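PDB 2QS7: uncharacterized protein from Sulfolobus solfataricus P2, which is of unknown function but belongs to the DsrE/DsrF-like family and is probably an oxidoreductase. Local coordinates for residues S11-S16 / N40-F45; W46-I51 / T107-F112; K101-S106 / D125-A130. One frame throughout, in Å; residues are numbered along the deposited sequence.

Overall arrangement
From the N terminus, strand 9-14 runs into helix 19-34 and returns as strand 38-43; interaction 1 closes this beta-alpha-beta unit by pairing the two strands. The chain goes straight on into helix 45-50, which packs against helix 106-111, more than fifty residues later, in interaction 2. Interaction 3 pairs strand 99-105 with strand 125-127 around helix 106-111, so its segments alternate with those of interaction 2 and the two loops cross, whereas interaction 1 is complete before either opens. Strands 38-43 and 99-105 are neighbours, putting interactions 1 and 3 in one parallel sheet. Thr44 and Thr108 join interactions 1 and 2, and Met109 packs on Val126 between interactions 2 and 3.

Interaction 1. Residues S11-S16 / N40-F45; sequences SIIVFS and NLFFTF
Asn40 meets Ser11 through its side-chain amide: ND2 donates to Ser11 OG at 3.1 Å, with the hydroxyl in the amide plane and an almost straight N-H...O angle of 174°. The other branch, OD1, is taken by Arg135. The backbone O of Asn40 receives Ile12 N at 2.9 Å and starts a parallel ladder. Leu41 runs alongside Ile12 on the same face of the sheet, and its CD2 does the touching, 3.9 Å from Ile12 CB. Phe42 carries the middle of the ladder, its N bonded to Ile12 O and its O to Val14 N. Phe43 turns back to the face that holds Leu41. Its CG stands anti to the carbonyl carbon (chi1 -69°), and the ring lies alongside Val14, whose CB sits over one face in a CH-pi contact 4.1 Å from the ring centroid; the ring also packs on Ile51. With an alanine here, Val14 would probably lose the ring face it rests on and Ile51 its neighbour. Thr44 N closes the ladder on Val14 O. On its side chain, CG2 presses on Ile13 CG2 at 3.5 Å while OG1 bonds to Thr108. Phe45 follows, its CG meeting Phe15 CE1 obliquely at 3.6 Å. These are the two strands of a beta-alpha-beta unit whose crossover, helix 19-34, lies against Ile12, Val14 and Leu41; strand 99-105 flanks them beyond Phe42 and strand 140-143 beyond Ile13, with helix 129-136 against Ser11 and Asn40.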
ATOM      1  N   SER A  11     -12.865  -0.929  -3.539  1.00 50.94           N
ATOM      2  CA  SER A  11     -12.127  -0.620  -4.743  1.00 50.00           C
ATOM      3  C   SER A  11     -10.652  -0.783  -4.454  1.00 50.27           C
ATOM      4  O   SER A  11     -10.147  -0.357  -3.417  1.00 49.57           O
ATOM      5  CB  SER A  11     -12.457   0.795  -5.233  1.00 50.75           C
ATOM      6  OG  SER A  11     -13.884   0.989  -5.455  1.00 50.05           O
ATOM      7  N   ILE A  12      -9.946  -1.408  -5.378  1.00 50.82           N
ATOM      8  CA  ILE A  12      -8.520  -1.668  -5.177  1.00 51.70           C
ATOM      9  C   ILE A  12      -7.723  -1.272  -6.386  1.00 51.75           C
ATOM     10  O   ILE A  12      -8.081  -1.641  -7.508  1.00 49.55           O
ATOM     11  CB  ILE A  12      -8.255  -3.188  -4.955  1.00 52.64           C
ATOM     12  CG1 ILE A  12      -9.112  -3.727  -3.806  1.00 54.18           C
ATOM     13  CG2 ILE A  12      -6.735  -3.457  -4.715  1.00 52.08           C
ATOM     14  CD1 ILE A  12      -8.887  -5.249  -3.586  1.00 51.94           C
ATOM     15  N   ILE A  13      -6.653  -0.500  -6.145  1.00 52.39           N
ATOM     16  CA  ILE A  13      -5.684  -0.150  -7.180  1.00 52.69           C
ATOM     17  C   ILE A  13      -4.630  -1.234  -7.069  1.00 51.27           C
ATOM     18  O   ILE A  13      -3.908  -1.357  -6.055  1.00 52.08           O
ATOM     19  CB  ILE A  13      -5.027   1.222  -7.008  1.00 54.65           C
ATOM     20  CG1 ILE A  13      -6.076   2.313  -7.072  1.00 55.80           C
ATOM     21  CG2 ILE A  13      -3.930   1.472  -8.086  1.00 47.71           C
ATOM     22  CD1 ILE A  13      -5.520   3.737  -6.739  1.00 56.44           C
ATOM     23  N   VAL A  14      -4.597  -2.079  -8.084  1.00 51.45           N
ATOM     24  CA  VAL A  14      -3.658  -3.216  -8.114  1.00 50.43           C
ATOM     25  C   VAL A  14      -2.445  -2.742  -8.845  1.00 52.51           C
ATOM     26  O   VAL A  14      -2.355  -2.829 -10.079  1.00 52.46           O
ATOM     27  CB  VAL A  14      -4.265  -4.472  -8.795  1.00 50.97           C
ATOM     28  CG1 VAL A  14      -3.296  -5.662  -8.696  1.00 48.34           C
ATOM     29  CG2 VAL A  14      -5.644  -4.822  -8.182  1.00 49.53           C
ATOM     30  N   PHE A  15      -1.520  -2.177  -8.072  1.00 51.41           N
ATOM     31  CA  PHE A  15      -0.255  -1.657  -8.611  1.00 51.32           C
ATOM     32  C   PHE A  15       0.822  -2.715  -8.715  1.00 51.87           C
ATOM     33  O   PHE A  15       1.644  -2.729  -9.688  1.00 52.15           O
ATOM     34  CB  PHE A  15       0.230  -0.549  -7.668  1.00 50.63           C
ATOM     35  CG  PHE A  15       1.604  -0.069  -7.937  1.00 50.77           C
ATOM     36  CD1 PHE A  15       1.835   0.939  -8.839  1.00 54.96           C
ATOM     37  CD2 PHE A  15       2.690  -0.634  -7.297  1.00 53.36           C
ATOM     38  CE1 PHE A  15       3.111   1.361  -9.079  1.00 51.11           C
ATOM     39  CE2 PHE A  15       3.933  -0.188  -7.527  1.00 49.31           C
ATOM     40  CZ  PHE A  15       4.154   0.797  -8.422  1.00 48.49           C
ATOM     41  N   SER A  16       0.869  -3.566  -7.686  1.00 52.15           N
ATOM     42  CA  SER A  16       1.918  -4.608  -7.594  1.00 54.14           C
ATOM     43  C   SER A  16       1.676  -5.787  -8.525  1.00 54.21           C
ATOM     44  O   SER A  16       0.551  -6.050  -8.952  1.00 53.84           O
ATOM     45  CB  SER A  16       2.049  -5.083  -6.151  1.00 55.05           C
ATOM     46  OG  SER A  16       2.305  -3.978  -5.291  1.00 53.92           O
ATOM     47  N   ASN A  40     -14.443  -3.164  -7.301  1.00 51.14           N
ATOM     48  CA  ASN A  40     -13.853  -2.560  -8.473  1.00 49.98           C
ATOM     49  C   ASN A  40     -12.359  -2.757  -8.383  1.00 50.28           C
ATOM     50  O   ASN A  40     -11.751  -2.406  -7.388  1.00 50.67           O
ATOM     51  CB  ASN A  40     -14.161  -1.054  -8.546  1.00 47.87           C
ATOM     52  CG  ASN A  40     -15.604  -0.767  -8.516  1.00 48.44           C
ATOM     53  OD1 ASN A  40     -16.344  -1.166  -9.414  1.00 50.24           O
ATOM     54  ND2 ASN A  40     -16.027  -0.047  -7.488  1.00 49.25           N
ATOM     55  N   LEU A  41     -11.769  -3.326  -9.427  1.00 50.12           N
ATOM     56  CA  LEU A  41     -10.316  -3.494  -9.471  1.00 50.62           C
ATOM     57  C   LEU A  41      -9.759  -2.650 -10.593  1.00 51.60           C
ATOM     58  O   LEU A  41     -10.270  -2.675 -11.716  1.00 53.47           O
ATOM     59  CB  LEU A  41      -9.948  -4.952  -9.704  1.00 50.02           C
ATOM     60  CG  LEU A  41     -10.505  -5.969  -8.692  1.00 51.44           C
ATOM     61  CD1 LEU A  41     -10.155  -7.416  -9.161  1.00 52.46           C
ATOM     62  CD2 LEU A  41      -9.993  -5.716  -7.302  1.00 48.99           C
ATOM     63  N   PHE A  42      -8.700  -1.917 -10.282  1.00 52.41           N
ATOM     64  CA  PHE A  42      -8.012  -1.087 -11.265  0.50 53.10           C
ATOM     65  C   PHE A  42      -6.558  -1.529 -11.370  1.00 53.17           C
ATOM     66  O   PHE A  42      -5.749  -1.295 -10.459  1.00 53.29           O
ATOM     67  CB  PHE A  42      -8.068   0.374 -10.872  0.50 50.14           C
ATOM     68  CG  PHE A  42      -7.460   1.289 -11.894  0.50 53.69           C
ATOM     69  CD1 PHE A  42      -8.046   1.448 -13.125  0.50 48.87           C
ATOM     70  CD2 PHE A  42      -6.303   1.995 -11.625  0.50 55.92           C
ATOM     71  CE1 PHE A  42      -7.485   2.304 -14.048  0.50 50.96           C
ATOM     72  CE2 PHE A  42      -5.770   2.842 -12.543  0.50 46.03           C
ATOM     73  CZ  PHE A  42      -6.347   2.993 -13.735  0.50 43.49           C
ATOM     74  N   PHE A  43      -6.216  -2.185 -12.484  1.00 52.80           N
ATOM     75  CA  PHE A  43      -4.871  -2.687 -12.676  1.00 52.14           C
ATOM     76  C   PHE A  43      -4.009  -1.657 -13.343  1.00 53.74           C
ATOM     77  O   PHE A  43      -4.316  -1.196 -14.432  1.00 54.58           O
ATOM     78  CB  PHE A  43      -4.872  -3.975 -13.470  1.00 52.05           C
ATOM     79  CG  PHE A  43      -5.448  -5.124 -12.726  1.00 52.21           C
ATOM     80  CD1 PHE A  43      -6.820  -5.282 -12.647  1.00 48.86           C
ATOM     81  CD2 PHE A  43      -4.630  -6.064 -12.113  1.00 51.93           C
ATOM     82  CE1 PHE A  43      -7.383  -6.354 -11.963  1.00 52.75           C
ATOM     83  CE2 PHE A  43      -5.194  -7.149 -11.411  1.00 55.33           C
ATOM     84  CZ  PHE A  43      -6.586  -7.277 -11.337  1.00 51.64           C
ATOM     85  N   THR A  44      -2.908  -1.323 -12.690  1.00 54.03           N
ATOM     86  CA  THR A  44      -2.017  -0.291 -13.155  1.00 53.03           C
ATOM     87  C   THR A  44      -0.573  -0.734 -12.951  1.00 52.93           C
ATOM     88  O   THR A  44      -0.292  -1.647 -12.186  1.00 52.59           O
ATOM     89  CB  THR A  44      -2.333   1.032 -12.424  1.00 55.46           C
ATOM     90  OG1 THR A  44      -1.645   2.101 -13.076  1.00 54.67           O
ATOM     91  CG2 THR A  44      -1.939   0.977 -10.924  1.00 51.38           C
ATOM     92  N   PHE A  45       0.336  -0.119 -13.672  1.00 52.48           N
ATOM     93  CA  PHE A  45       1.750  -0.479 -13.592  1.00 54.75           C
ATOM     94  C   PHE A  45       1.986  -1.972 -13.623  1.00 53.37           C
ATOM     95  O   PHE A  45       1.618  -2.628 -14.583  1.00 54.26           O
ATOM     96  CB  PHE A  45       2.417   0.200 -12.372  1.00 56.01           C
ATOM     97  CG  PHE A  45       2.738   1.646 -12.607  1.00 59.93           C
ATOM     98  CD1 PHE A  45       1.754   2.630 -12.446  1.00 63.39           C
ATOM     99  CD2 PHE A  45       4.011   2.022 -13.061  1.00 62.68           C
ATOM    100  CE1 PHE A  45       2.045   3.986 -12.718  1.00 66.59           C
ATOM    101  CE2 PHE A  45       4.310   3.365 -13.333  1.00 64.51           C
ATOM    102  CZ  PHE A  45       3.332   4.344 -13.163  1.00 65.38           C
TER

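Interaction 2. Residues W46-I51 / T107-F112; sequences WGLQAI and TTMEFF
Leu48 drives its CD2 methyl into the angle between Thr108 and Met109, a selenomethionine in this crystal. That one methyl lies 3.3 Å from Thr108 CG2 and also 3.3 Å from Met109 CG, both closer than carbons usually come, so the packing here is tight. With CG anti to the backbone N (chi1 -175°), Leu48 reaches across to the other helix; it runs antiparallel alongside the Thr108 side chain and lies roughly perpendicular to that of Met109. The hydroxyl of Thr108 is occupied elsewhere, with Thr44 and the backbone N of Phe45. The two helices, 45-50 and 106-111, each follow directly from a strand, and those strands, 38-43 and 99-105, are neighbours in the parallel sheet of this alpha/beta fold, so the contact lies at the sheet's C-terminal edge. Phe112, the first residue past helix 106-111, fills the other half of the contact. Over the centre of one face of its ring stands Gln49 OE1, 3.7 Å above the plane, with the amide turned 89° to the ring; Phe111 CB lies over the opposite face, toward the rim. Gln49 OE1 is buried with no polar partner in the model. The far end of the ring, CZ, meets Trp46 CZ3 obliquely at 3.6 Å, while the indole NE1 bonds to Asp20 of the second subunit, where Met71 also packs on Trp46, Gln49 and Phe112.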
ATOM      1  N   TRP A  46       2.572  -2.515 -12.575  1.00 52.64           N
ATOM      2  CA  TRP A  46       2.968  -3.923 -12.569  1.00 53.63           C
ATOM      3  C   TRP A  46       1.780  -4.859 -12.564  1.00 52.47           C
ATOM      4  O   TRP A  46       1.841  -5.979 -13.086  1.00 51.79           O
ATOM      5  CB  TRP A  46       3.871  -4.194 -11.369  1.00 52.02           C
ATOM      6  CG  TRP A  46       4.927  -3.179 -11.225  1.00 51.89           C
ATOM      7  CD1 TRP A  46       5.158  -2.383 -10.150  1.00 50.77           C
ATOM      8  CD2 TRP A  46       5.886  -2.806 -12.220  1.00 50.92           C
ATOM      9  NE1 TRP A  46       6.224  -1.553 -10.402  1.00 53.64           N
ATOM     10  CE2 TRP A  46       6.678  -1.783 -11.671  1.00 53.20           C
ATOM     11  CE3 TRP A  46       6.146  -3.236 -13.527  1.00 53.93           C
ATOM     12  CZ2 TRP A  46       7.730  -1.184 -12.377  1.00 56.10           C
ATOM     13  CZ3 TRP A  46       7.165  -2.639 -14.231  1.00 55.44           C
ATOM     14  CH2 TRP A  46       7.961  -1.626 -13.650  1.00 56.18           C
ATOM     15  N   GLY A  47       0.697  -4.388 -11.972  1.00 53.30           N
ATOM     16  CA  GLY A  47      -0.523  -5.160 -11.905  1.00 53.08           C
ATOM     17  C   GLY A  47      -1.132  -5.277 -13.278  1.00 53.96           C
ATOM     18  O   GLY A  47      -1.761  -6.266 -13.598  1.00 54.60           O
ATOM     19  N   LEU A  48      -0.959  -4.263 -14.105  1.00 54.27           N
ATOM     20  CA  LEU A  48      -1.510  -4.319 -15.448  1.00 56.97           C
ATOM     21  C   LEU A  48      -0.737  -5.348 -16.252  1.00 55.65           C
ATOM     22  O   LEU A  48      -1.290  -6.103 -17.044  1.00 55.66           O
ATOM     23  CB  LEU A  48      -1.441  -2.941 -16.080  1.00 57.17           C
ATOM     24  CG  LEU A  48      -2.084  -2.833 -17.446  1.00 64.27           C
ATOM     25  CD1 LEU A  48      -3.518  -3.284 -17.406  1.00 60.48           C
ATOM     26  CD2 LEU A  48      -1.977  -1.401 -17.861  1.00 71.38           C
ATOM     27  N   GLN A  49       0.555  -5.398 -16.030  1.00 56.33           N
ATOM     28  CA  GLN A  49       1.418  -6.388 -16.692  1.00 57.21           C
ATOM     29  C   GLN A  49       0.911  -7.800 -16.388  1.00 56.31           C
ATOM     30  O   GLN A  49       0.861  -8.676 -17.239  1.00 56.22           O
ATOM     31  CB  GLN A  49       2.821  -6.284 -16.077  1.00 58.65           C
ATOM     32  CG  GLN A  49       3.977  -6.449 -17.009  1.00 71.60           C
ATOM     33  CD  GLN A  49       4.316  -5.143 -17.679  1.00 82.26           C
ATOM     34  OE1 GLN A  49       4.022  -4.053 -17.143  1.00 91.64           O
ATOM     35  NE2 GLN A  49       4.924  -5.231 -18.854  1.00 76.85           N
ATOM     36  N   ALA A  50       0.524  -7.995 -15.135  1.00 56.58           N
ATOM     37  CA  ALA A  50       0.043  -9.267 -14.626  1.00 56.14           C
ATOM     38  C   ALA A  50      -1.277  -9.751 -15.260  1.00 56.43           C
ATOM     39  O   ALA A  50      -1.584 -10.931 -15.195  1.00 57.30           O
ATOM     40  CB  ALA A  50      -0.120  -9.161 -13.111  1.00 55.67           C
ATOM     41  N   ILE A  51      -2.067  -8.858 -15.846  1.00 55.22           N
ATOM     42  CA  ILE A  51      -3.306  -9.272 -16.496  1.00 54.86           C
ATOM     43  C   ILE A  51      -3.201  -9.282 -18.031  1.00 55.56           C
ATOM     44  O   ILE A  51      -4.213  -9.336 -18.729  1.00 55.68           O
ATOM     45  CB  ILE A  51      -4.519  -8.441 -16.081  1.00 56.74           C
ATOM     46  CG1 ILE A  51      -4.323  -6.953 -16.375  1.00 54.68           C
ATOM     47  CG2 ILE A  51      -4.814  -8.612 -14.590  1.00 58.93           C
ATOM     48  CD1 ILE A  51      -5.611  -6.183 -16.285  1.00 55.52           C
ATOM     49  N   THR A 107      -3.067   4.911 -18.792  1.00 60.12           N
ATOM     50  CA  THR A 107      -1.740   5.569 -18.777  1.00 60.56           C
ATOM     51  C   THR A 107      -0.584   4.569 -18.797  1.00 59.53           C
ATOM     52  O   THR A 107       0.348   4.696 -19.583  1.00 58.82           O
ATOM     53  CB  THR A 107      -1.590   6.512 -17.578  1.00 62.10           C
ATOM     54  OG1 THR A 107      -2.620   7.489 -17.649  1.00 66.39           O
ATOM     55  CG2 THR A 107      -0.247   7.245 -17.607  1.00 59.11           C
ATOM     56  N   THR A 108      -0.662   3.577 -17.930  1.00 58.40           N
ATOM     57  CA  THR A 108       0.294   2.499 -17.883  1.00 59.84           C
ATOM     58  C   THR A 108       0.368   1.772 -19.214  1.00 59.72           C
ATOM     59  O   THR A 108       1.449   1.346 -19.637  1.00 60.26           O
ATOM     60  CB  THR A 108      -0.165   1.409 -16.847  1.00 61.48           C
ATOM     61  OG1 THR A 108      -0.251   1.965 -15.539  1.00 60.89           O
ATOM     62  CG2 THR A 108       0.795   0.167 -16.869  1.00 60.40           C
HETATM   63  N   MSE A 109      -0.777   1.580 -19.864  1.00 59.31           N
HETATM   64  CA  MSE A 109      -0.787   0.879 -21.152  1.00 60.23           C
HETATM   65  C   MSE A 109       0.059   1.594 -22.187  1.00 62.14           C
HETATM   66  O   MSE A 109       0.681   0.944 -23.020  1.00 62.37           O
HETATM   67  CB  MSE A 109      -2.197   0.654 -21.653  1.00 59.29           C
HETATM   68  CG  MSE A 109      -2.905  -0.369 -20.821  1.00 59.16           C
HETATM   69 SE   MSE A 109      -4.732  -0.440 -21.260  0.75 57.47          SE
HETATM   70  CE  MSE A 109      -4.565  -1.010 -23.087  1.00 50.50           C
ATOM     71  N   GLU A 110       0.065   2.922 -22.147  1.00 64.30           N
ATOM     72  CA  GLU A 110       0.921   3.715 -23.032  1.00 67.10           C
ATOM     73  C   GLU A 110       2.385   3.545 -22.632  1.00 65.58           C
ATOM     74  O   GLU A 110       3.231   3.363 -23.492  1.00 64.38           O
ATOM     75  CB  GLU A 110       0.552   5.216 -22.999  1.00 68.55           C
ATOM     76  CG  GLU A 110      -0.851   5.564 -23.572  1.00 74.17           C
ATOM     77  CD  GLU A 110      -1.202   7.051 -23.449  1.00 72.77           C
ATOM     78  N   PHE A 111       2.683   3.607 -21.330  1.00 65.54           N
ATOM     79  CA  PHE A 111       4.070   3.444 -20.854  1.00 67.27           C
ATOM     80  C   PHE A 111       4.673   2.100 -21.220  1.00 67.48           C
ATOM     81  O   PHE A 111       5.883   2.027 -21.439  1.00 67.90           O
ATOM     82  CB  PHE A 111       4.274   3.517 -19.323  1.00 68.72           C
ATOM     83  CG  PHE A 111       3.966   4.845 -18.667  1.00 72.90           C
ATOM     84  CD1 PHE A 111       3.863   6.037 -19.387  1.00 74.29           C
ATOM     85  CD2 PHE A 111       3.902   4.902 -17.265  1.00 73.52           C
ATOM     86  CE1 PHE A 111       3.600   7.251 -18.725  1.00 74.36           C
ATOM     87  CE2 PHE A 111       3.667   6.093 -16.599  1.00 72.77           C
ATOM     88  CZ  PHE A 111       3.520   7.278 -17.326  1.00 74.86           C
ATOM     89  N   PHE A 112       3.876   1.030 -21.220  1.00 66.18           N
ATOM     90  CA  PHE A 112       4.407  -0.301 -21.522  1.00 65.50           C
ATOM     91  C   PHE A 112       4.030  -0.845 -22.892  1.00 64.52           C
ATOM     92  O   PHE A 112       4.315  -1.994 -23.195  1.00 65.42           O
ATOM     93  CB  PHE A 112       4.036  -1.253 -20.399  1.00 66.86           C
ATOM     94  CG  PHE A 112       4.690  -0.907 -19.089  1.00 67.81           C
ATOM     95  CD1 PHE A 112       6.072  -1.059 -18.929  1.00 72.55           C
ATOM     96  CD2 PHE A 112       3.950  -0.427 -18.035  1.00 67.21           C
ATOM     97  CE1 PHE A 112       6.689  -0.740 -17.723  1.00 71.84           C
ATOM     98  CE2 PHE A 112       4.552  -0.106 -16.812  1.00 68.35           C
ATOM     99  CZ  PHE A 112       5.918  -0.268 -16.653  1.00 72.01           C
TER

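Interaction 3. Residues K101-S106 / D125-A130; sequences KVFACS and DVVGVA
The Phe103 ring is approached obliquely by two residues of the neighbouring strand. Its CD1 lies 3.7 Å from Val127 CG1 and 3.9 Å from Asp125 CB, while Phe42, from the next strand inward, also packs on this side chain. The other flat group, the Asp125 carboxylate, is turned 37° from the ring plane and presents no oxygen to it. Instead OD1 turns to the backbone amide of Val126, whose N meets it at 2.7 Å from above the carboxylate plane. On the opposite side of the sheet, Ala104 CB sits near Val126 CG2, and Val126 CG1, anti to the backbone N (chi1 166°), reaches Ser106 CB at 3.5 Å.

The ladder is parallel and weak only at its start. It begins with a weak bond from Asp125 N to Val102 O, then continues through Ala104 N to Asp125 O at 2.9 Å and Val127 N to Ala104 O. Val127 O ends it, taking Ser106 N at 2.9 Å and, weakly, Ser106 OG. The axes of the two short strand segments are turned 46° against each other, and both segments pass into helices here, with Cys105 and Gly128 at the N-cap positions. Helix 106-111 makes the crossover of this beta-alpha-beta unit, with Met109 packed on Ala104 and Val126; strand 125-127 is an edge strand of the sheet within the chain. Since every firm bond across the contact is between backbone atoms and the touching side-chain atoms are mainly carbons, the pairing probably owes little to charge, and the Asp125 carboxylate is likely to steady its own strand more than its partner.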
ATOM      1  N   LYS A 101     -15.973  -5.588 -11.145  1.00 52.37           N
ATOM      2  CA  LYS A 101     -15.559  -4.945 -12.384  1.00 52.50           C
ATOM      3  C   LYS A 101     -14.046  -4.811 -12.394  1.00 53.47           C
ATOM      4  O   LYS A 101     -13.440  -4.432 -11.386  1.00 53.33           O
ATOM      5  CB  LYS A 101     -16.193  -3.575 -12.525  1.00 54.02           C
ATOM      6  CG  LYS A 101     -17.710  -3.607 -12.693  1.00 55.15           C
ATOM      7  CD  LYS A 101     -18.075  -4.103 -14.053  1.00 67.70           C
ATOM      8  CE  LYS A 101     -19.586  -4.175 -14.253  1.00 72.49           C
ATOM      9  NZ  LYS A 101     -20.197  -5.431 -13.669  1.00 80.66           N
ATOM     10  N   VAL A 102     -13.461  -5.158 -13.534  1.00 52.08           N
ATOM     11  CA  VAL A 102     -12.030  -5.136 -13.731  1.00 51.85           C
ATOM     12  C   VAL A 102     -11.708  -4.097 -14.756  1.00 51.43           C
ATOM     13  O   VAL A 102     -12.195  -4.159 -15.890  1.00 51.45           O
ATOM     14  CB  VAL A 102     -11.547  -6.516 -14.192  1.00 52.80           C
ATOM     15  CG1 VAL A 102     -10.051  -6.539 -14.496  1.00 51.96           C
ATOM     16  CG2 VAL A 102     -11.900  -7.543 -13.115  1.00 47.81           C
ATOM     17  N   PHE A 103     -10.906  -3.132 -14.346  1.00 49.79           N
ATOM     18  CA  PHE A 103     -10.474  -2.031 -15.191  1.00 51.36           C
ATOM     19  C   PHE A 103      -8.963  -2.062 -15.383  1.00 53.68           C
ATOM     20  O   PHE A 103      -8.234  -2.432 -14.487  1.00 52.47           O
ATOM     21  CB  PHE A 103     -10.841  -0.696 -14.543  1.00 51.68           C
ATOM     22  CG  PHE A 103     -12.309  -0.505 -14.355  1.00 46.50           C
ATOM     23  CD1 PHE A 103     -13.113  -0.128 -15.421  1.00 52.19           C
ATOM     24  CD2 PHE A 103     -12.896  -0.766 -13.147  1.00 56.65           C
ATOM     25  CE1 PHE A 103     -14.474   0.031 -15.272  1.00 53.32           C
ATOM     26  CE2 PHE A 103     -14.245  -0.602 -12.977  1.00 52.28           C
ATOM     27  CZ  PHE A 103     -15.042  -0.197 -14.048  1.00 50.88           C
ATOM     28  N   ALA A 104      -8.534  -1.628 -16.559  1.00 53.62           N
ATOM     29  CA  ALA A 104      -7.144  -1.501 -16.910  1.00 55.56           C
ATOM     30  C   ALA A 104      -6.830  -0.022 -17.047  1.00 56.92           C
ATOM     31  O   ALA A 104      -7.591   0.728 -17.631  1.00 55.27           O
ATOM     32  CB  ALA A 104      -6.851  -2.257 -18.279  1.00 51.41           C
ATOM     33  N   CYS A 105      -5.693   0.379 -16.502  1.00 60.53           N
ATOM     34  CA  CYS A 105      -5.206   1.744 -16.534  1.00 60.59           C
ATOM     35  C   CYS A 105      -4.672   2.155 -17.896  1.00 59.98           C
ATOM     36  O   CYS A 105      -3.695   1.589 -18.378  1.00 59.96           O
ATOM     37  CB  CYS A 105      -4.055   1.846 -15.542  1.00 64.92           C
ATOM     38  SG  CYS A 105      -3.109   3.371 -15.609  1.00 72.75           S
ATOM     39  N   SER A 106      -5.280   3.164 -18.499  1.00 59.25           N
ATOM     40  CA  SER A 106      -4.881   3.606 -19.821  1.00 60.07           C
ATOM     41  C   SER A 106      -3.495   4.242 -19.861  1.00 59.74           C
ATOM     42  O   SER A 106      -2.807   4.107 -20.864  1.00 61.40           O
ATOM     43  CB  SER A 106      -5.923   4.558 -20.397  1.00 60.45           C
ATOM     44  OG  SER A 106      -6.117   5.661 -19.545  1.00 62.45           O
ATOM     45  N   ASP A 125     -13.051  -2.781 -18.935  1.00 54.69           N
ATOM     46  CA  ASP A 125     -12.834  -1.530 -19.628  1.00 55.19           C
ATOM     47  C   ASP A 125     -11.460  -0.968 -19.332  1.00 54.14           C
ATOM     48  O   ASP A 125     -10.815  -1.371 -18.384  1.00 53.74           O
ATOM     49  CB  ASP A 125     -13.897  -0.502 -19.204  1.00 58.16           C
ATOM     50  CG  ASP A 125     -14.139   0.571 -20.266  1.00 66.26           C
ATOM     51  OD1 ASP A 125     -13.398   0.621 -21.297  1.00 73.71           O
ATOM     52  OD2 ASP A 125     -15.088   1.366 -20.076  1.00 77.60           O
ATOM     53  N   VAL A 126     -11.032  -0.036 -20.185  1.00 53.49           N
ATOM     54  CA  VAL A 126      -9.760   0.665 -20.065  1.00 54.94           C
ATOM     55  C   VAL A 126     -10.149   2.073 -19.698  1.00 55.28           C
ATOM     56  O   VAL A 126     -10.934   2.697 -20.420  1.00 56.38           O
ATOM     57  CB  VAL A 126      -8.945   0.689 -21.387  1.00 55.58           C
ATOM     58  CG1 VAL A 126      -7.805   1.707 -21.314  1.00 55.23           C
ATOM     59  CG2 VAL A 126      -8.392  -0.693 -21.695  1.00 54.70           C
ATOM     60  N   VAL A 127      -9.632   2.563 -18.578  1.00 53.85           N
ATOM     61  CA  VAL A 127     -10.023   3.852 -18.071  1.00 53.54           C
ATOM     62  C   VAL A 127      -8.844   4.569 -17.445  1.00 55.63           C
ATOM     63  O   VAL A 127      -7.771   4.001 -17.228  1.00 56.98           O
ATOM     64  CB  VAL A 127     -11.114   3.678 -16.990  1.00 53.55           C
ATOM     65  CG1 VAL A 127     -12.247   2.807 -17.503  1.00 54.45           C
ATOM     66  CG2 VAL A 127     -10.564   3.073 -15.721  1.00 46.82           C
ATOM     67  N   GLY A 128      -9.064   5.836 -17.177  1.00 58.27           N
ATOM     68  CA  GLY A 128      -8.089   6.665 -16.503  1.00 59.83           C
ATOM     69  C   GLY A 128      -8.421   6.814 -15.025  1.00 61.90           C
ATOM     70  O   GLY A 128      -9.439   6.331 -14.517  1.00 57.71           O
ATOM     71  N   VAL A 129      -7.536   7.548 -14.360  1.00 66.44           N
ATOM     72  CA  VAL A 129      -7.565   7.814 -12.918  1.00 67.27           C
ATOM     73  C   VAL A 129      -8.803   8.403 -12.380  1.00 65.03           C
ATOM     74  O   VAL A 129      -9.325   7.936 -11.386  1.00 66.85           O
ATOM     75  CB  VAL A 129      -6.382   8.784 -12.500  1.00 69.84           C
ATOM     76  CG1 VAL A 129      -6.843   9.953 -11.541  1.00 67.67           C
ATOM     77  CG2 VAL A 129      -5.212   7.953 -11.963  1.00 68.75           C
ATOM     78  N   ALA A 130      -9.276   9.467 -12.982  1.00 63.05           N
ATOM     79  CA  ALA A 130     -10.485  10.074 -12.472  1.00 64.00           C
ATOM     80  C   ALA A 130     -11.660   9.115 -12.469  1.00 62.25           C
ATOM     81  O   ALA A 130     -12.576   9.205 -11.635  1.00 61.27           O
ATOM     82  CB  ALA A 130     -10.895  11.305 -13.302  1.00 68.17           C
TER